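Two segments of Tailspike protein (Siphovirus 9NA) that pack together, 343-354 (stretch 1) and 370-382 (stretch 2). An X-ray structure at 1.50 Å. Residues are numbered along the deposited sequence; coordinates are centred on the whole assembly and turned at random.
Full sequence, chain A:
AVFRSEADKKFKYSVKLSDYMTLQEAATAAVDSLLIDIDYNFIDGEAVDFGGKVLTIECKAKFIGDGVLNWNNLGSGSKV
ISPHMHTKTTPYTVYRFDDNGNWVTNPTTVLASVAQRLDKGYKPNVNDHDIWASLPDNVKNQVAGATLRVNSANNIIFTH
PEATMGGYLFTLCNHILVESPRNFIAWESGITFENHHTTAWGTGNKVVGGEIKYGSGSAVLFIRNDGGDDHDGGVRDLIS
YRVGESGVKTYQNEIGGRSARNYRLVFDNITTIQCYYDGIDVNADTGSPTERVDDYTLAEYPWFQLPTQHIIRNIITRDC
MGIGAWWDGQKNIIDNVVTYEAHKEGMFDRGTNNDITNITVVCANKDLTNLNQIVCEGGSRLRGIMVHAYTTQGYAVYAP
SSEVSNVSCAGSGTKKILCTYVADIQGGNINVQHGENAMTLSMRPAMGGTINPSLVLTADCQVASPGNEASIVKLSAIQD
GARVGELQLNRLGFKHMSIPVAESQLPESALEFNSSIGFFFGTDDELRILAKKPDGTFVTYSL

Stretch 1 343-354: HKEGMFDRGTNN
Stretch 2, residues 370-382: NLNQIVCEGGSRL

At the centre of the contact, strands 347-349 and 374-376 run parallel, their axes 4.7 Å apart and 3° from perfectly aligned; together the stretches bury 908 Å². Met 347 pairs with Ile 374, Phe 348 with Val 375 and Asp 349 with Cys 376, at CA-CA distances of 4.9, 4.8 and 4.5 Å.

Stretch 2 opens with Asn 370 in a left-handed conformation (phi/psi 68/31); Leu 371 (-96/153) and Asn 372 (-83/158) are extended. Leu 371 (chi1 m, chi2 t) points toward stretch 1 and sets CD1 3.6 Å from Lys 344 CA. At Asn 372, water 1 accepts from N (2.9 Å) and donates to Glu 345 OE2 (2.7 Å), while Asn 372 O lies 3.3 Å from Glu 345 CG and is buried without a polar partner. The CA-to-CB bond of Gln 373 (-71/-48) points away from stretch 1, but its O accepts from Gly 346 N at 2.8 Å and, weakly, from Met 347 N at 3.4 Å. A CB on Gly 346 would clash with Gln 373 O, so glycine fits here.

The strand, Ile 374 (-130/130), Val 375 (-127/137) and Cys 376 (-130/133), carries a regular ladder: Val 375 N donates to Met 347 O (3.0 Å), Asp 349 N to Val 375 O (2.9 Å), and Glu 377 N to Asp 349 O (2.9 Å). Ile 374 (m, t) and Cys 376 (m) share a face with Met 347 (chi1 t, chi2 -127°, chi3 p) and Asp 349 (chi1 t, chi2 -24°). Met 347 CE lies 3.9 Å from Ile 374 CG2 and 4.1 Å from Cys 376 SG. On the other face, Val 375 (t) lays CG1 over the Phe 348 ring (chi1 t), 3.8 Å from its centroid, a CH-pi contact suited to a compact branched side chain. Glu 377 (m) reaches the ring edge, its OE2 3.4 Å from Phe 348 CZ.

Residues 377-380 form a loop. A CB on Gly 378 (-125/-157) would clash with Gly 351 O and Thr 352 CB, so glycine permits the close approach; water 2 accepts from Gly 378 N (2.8 Å) and donates to Gly 351 O (3.0 Å) and Ser 380 OG (3.0 Å). Gly 379 N donates to Thr 352 OG1 (2.9 Å), and Gly 379 O accepts from Asn 353 N (2.9 Å). Ser 380 (m) suits a buried polar site: its OG donates to Asp 349 OD2 (2.9 Å) and accepts weakly from Asn 354 N (3.3 Å). A strand begins at Arg 381, whose N donates to Asn 354 O (3.0 Å); its side chain (m, t, m) reaches Asn 353 OD1 through NH2 (2.9 Å) and NH1 (3.0 Å).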

# COMPACT_ATOMS: atom_id res chain seq x y z
N HIS A 343 17.22 -5.34 14.24
CA HIS A 343 18.39 -6.00 14.85
C HIS A 343 18.10 -7.46 15.25
O HIS A 343 19.02 -8.30 15.23
CB HIS A 343 18.95 -5.16 16.00
CG HIS A 343 19.57 -3.88 15.54
ND1 HIS A 343 20.86 -3.52 15.87
CD2 HIS A 343 19.09 -2.89 14.75
CE1 HIS A 343 21.14 -2.34 15.33
NE2 HIS A 343 20.08 -1.94 14.64
N LYS A 344 16.84 -7.76 15.55
CA LYS A 344 16.39 -9.13 15.78
C LYS A 344 15.67 -9.61 14.51
O LYS A 344 16.04 -9.19 13.39
CB LYS A 344 15.48 -9.21 17.03
CG LYS A 344 16.05 -8.50 18.27
CD LYS A 344 17.35 -9.07 18.76
CE LYS A 344 17.79 -8.42 20.12
NZ LYS A 344 18.33 -7.02 19.98
N GLU A 345 14.65 -10.47 14.65
CA GLU A 345 13.90 -10.89 13.47
C GLU A 345 13.21 -9.71 12.77
O GLU A 345 12.88 -8.71 13.41
CB GLU A 345 12.85 -11.91 13.82
CG GLU A 345 13.41 -13.26 14.31
CD GLU A 345 13.69 -13.32 15.82
OE1 GLU A 345 13.59 -12.30 16.53
OE2 GLU A 345 13.99 -14.44 16.29
N GLY A 346 13.00 -9.82 11.46
CA GLY A 346 12.36 -8.75 10.71
C GLY A 346 10.84 -8.68 10.85
O GLY A 346 10.25 -7.60 10.83
N MET A 347 10.23 -9.84 11.02
CA MET A 347 8.77 -10.01 11.14
C MET A 347 8.58 -11.31 11.91
O MET A 347 9.24 -12.32 11.61
CB MET A 347 8.09 -10.10 9.76
CG MET A 347 6.56 -10.08 9.82
SD MET A 347 5.73 -11.45 8.97
CE MET A 347 5.67 -12.73 10.24
N PHE A 348 7.69 -11.30 12.90
CA PHE A 348 7.55 -12.48 13.77
C PHE A 348 6.06 -12.66 14.14
O PHE A 348 5.42 -11.75 14.67
CB PHE A 348 8.44 -12.30 15.02
CG PHE A 348 8.75 -13.57 15.79
CD1 PHE A 348 10.09 -13.93 16.02
CD2 PHE A 348 7.74 -14.36 16.37
CE1 PHE A 348 10.42 -15.10 16.78
CE2 PHE A 348 8.07 -15.50 17.13
CZ PHE A 348 9.40 -15.87 17.33
N ASP A 349 5.53 -13.84 13.84
CA ASP A 349 4.19 -14.25 14.26
C ASP A 349 4.33 -15.29 15.36
O ASP A 349 4.72 -16.45 15.09
CB ASP A 349 3.37 -14.75 13.05
CG ASP A 349 1.94 -15.16 13.42
OD1 ASP A 349 1.65 -15.51 14.58
OD2 ASP A 349 1.11 -15.15 12.49
N ARG A 350 4.03 -14.86 16.59
CA ARG A 350 4.18 -15.70 17.77
C ARG A 350 2.88 -16.48 18.06
O ARG A 350 2.82 -17.31 18.99
CB ARG A 350 4.58 -14.83 18.99
CG ARG A 350 4.61 -15.61 20.30
CD ARG A 350 5.96 -16.00 20.77
NE ARG A 350 6.21 -15.01 21.79
CZ ARG A 350 7.05 -15.08 22.83
NH1 ARG A 350 7.87 -16.11 23.06
NH2 ARG A 350 7.05 -14.04 23.63
N GLY A 351 1.85 -16.19 17.27
CA GLY A 351 0.54 -16.83 17.44
C GLY A 351 0.32 -17.94 16.43
O GLY A 351 1.24 -18.72 16.12
N THR A 352 -0.91 -18.03 15.93
CA THR A 352 -1.26 -19.06 14.96
C THR A 352 -2.49 -18.59 14.20
O THR A 352 -3.18 -17.68 14.63
CB THR A 352 -1.55 -20.41 15.70
OG1 THR A 352 -1.69 -21.46 14.75
CG2 THR A 352 -2.85 -20.32 16.53
N ASN A 353 -2.81 -19.22 13.06
CA ASN A 353 -4.07 -18.98 12.37
C ASN A 353 -4.26 -17.49 12.09
O ASN A 353 -5.33 -16.94 12.27
CB ASN A 353 -5.23 -19.57 13.20
CG ASN A 353 -6.58 -19.47 12.50
OD1 ASN A 353 -6.66 -19.55 11.27
ND2 ASN A 353 -7.65 -19.27 13.29
N ASN A 354 -3.19 -16.86 11.57
CA ASN A 354 -3.25 -15.47 11.09
C ASN A 354 -3.08 -15.42 9.58
O ASN A 354 -2.50 -16.33 8.97
CB ASN A 354 -2.17 -14.62 11.79
CG ASN A 354 -2.40 -14.52 13.29
OD1 ASN A 354 -3.48 -14.13 13.72
ND2 ASN A 354 -1.40 -14.92 14.08
N ASN A 370 22.28 -15.05 14.66
CA ASN A 370 21.73 -16.31 14.16
C ASN A 370 20.22 -16.40 14.19
O ASN A 370 19.64 -17.48 14.30
CB ASN A 370 22.38 -17.52 14.84
CG ASN A 370 23.38 -18.19 13.94
OD1 ASN A 370 23.10 -18.43 12.76
ND2 ASN A 370 24.55 -18.51 14.49
N LEU A 371 19.59 -15.24 14.03
CA LEU A 371 18.15 -15.15 14.00
C LEU A 371 17.65 -15.15 12.54
O LEU A 371 18.36 -14.77 11.64
CB LEU A 371 17.68 -13.86 14.71
CG LEU A 371 18.12 -13.76 16.17
CD1 LEU A 371 17.59 -12.43 16.72
CD2 LEU A 371 17.62 -14.94 16.98
N ASN A 372 16.42 -15.61 12.35
CA ASN A 372 15.80 -15.68 11.03
C ASN A 372 15.18 -14.35 10.58
O ASN A 372 14.91 -13.48 11.39
CB ASN A 372 14.78 -16.81 11.04
CG ASN A 372 15.39 -18.13 11.44
OD1 ASN A 372 16.42 -18.52 10.91
ND2 ASN A 372 14.79 -18.79 12.37
N GLN A 373 15.01 -14.17 9.27
CA GLN A 373 14.43 -12.93 8.76
C GLN A 373 12.95 -12.85 9.08
O GLN A 373 12.50 -11.83 9.56
CB GLN A 373 14.65 -12.76 7.25
CG GLN A 373 16.14 -12.82 6.87
CD GLN A 373 16.91 -11.58 7.22
OE1 GLN A 373 16.53 -10.48 6.81
NE2 GLN A 373 18.00 -11.74 7.94
N ILE A 374 12.21 -13.91 8.80
CA ILE A 374 10.77 -14.00 9.05
C ILE A 374 10.54 -15.31 9.79
O ILE A 374 11.06 -16.36 9.39
CB ILE A 374 9.98 -13.97 7.73
CG1 ILE A 374 10.09 -12.59 7.08
CG2 ILE A 374 8.46 -14.29 7.95
CD1 ILE A 374 9.34 -12.44 5.75
N VAL A 375 9.81 -15.22 10.89
CA VAL A 375 9.44 -16.40 11.70
C VAL A 375 7.94 -16.44 11.91
O VAL A 375 7.33 -15.41 12.25
CB VAL A 375 10.10 -16.35 13.11
CG1 VAL A 375 9.58 -17.49 13.99
CG2 VAL A 375 11.64 -16.41 13.00
N CYS A 376 7.35 -17.64 11.78
CA CYS A 376 6.00 -17.88 12.29
C CYS A 376 6.06 -19.15 13.11
O CYS A 376 6.62 -20.20 12.65
CB CYS A 376 4.98 -18.11 11.17
SG CYS A 376 4.79 -16.75 10.00
N GLU A 377 5.46 -19.09 14.29
CA GLU A 377 5.51 -20.19 15.24
C GLU A 377 4.32 -21.14 15.10
O GLU A 377 4.37 -22.28 15.59
CB GLU A 377 5.61 -19.66 16.70
CG GLU A 377 6.85 -18.88 17.00
CD GLU A 377 7.96 -19.71 17.57
OE1 GLU A 377 7.90 -20.96 17.49
OE2 GLU A 377 8.90 -19.11 18.15
N GLY A 378 3.24 -20.70 14.45
CA GLY A 378 2.01 -21.50 14.42
C GLY A 378 1.59 -21.74 12.99
O GLY A 378 2.42 -21.68 12.08
N GLY A 379 0.32 -22.01 12.78
CA GLY A 379 -0.12 -22.31 11.42
C GLY A 379 -0.74 -21.09 10.78
O GLY A 379 -1.98 -20.92 10.80
N SER A 380 0.12 -20.25 10.19
CA SER A 380 -0.35 -19.03 9.54
C SER A 380 -0.32 -19.18 8.01
O SER A 380 0.19 -20.18 7.48
CB SER A 380 0.43 -17.80 10.03
OG SER A 380 0.03 -17.55 11.37
N ARG A 381 -0.90 -18.19 7.31
CA ARG A 381 -0.99 -18.28 5.84
C ARG A 381 -0.32 -17.01 5.30
O ARG A 381 -0.78 -15.90 5.59
CB ARG A 381 -2.46 -18.33 5.39
CG ARG A 381 -3.18 -19.60 5.86
CD ARG A 381 -4.71 -19.48 5.87
NE ARG A 381 -5.18 -18.55 6.89
CZ ARG A 381 -5.43 -18.83 8.19
NH1 ARG A 381 -5.24 -20.06 8.66
NH2 ARG A 381 -5.88 -17.86 9.01
N LEU A 382 0.76 -17.18 4.54
CA LEU A 382 1.57 -16.05 4.06
C LEU A 382 1.48 -15.96 2.56
O LEU A 382 1.67 -17.00 1.87
CB LEU A 382 3.04 -16.23 4.43
CG LEU A 382 3.42 -16.17 5.92
CD1 LEU A 382 2.92 -17.39 6.67
CD2 LEU A 382 4.92 -16.05 6.08
O HOH W 1 14.86 -16.44 14.66
O HOH W 2 2.23 -18.33 13.29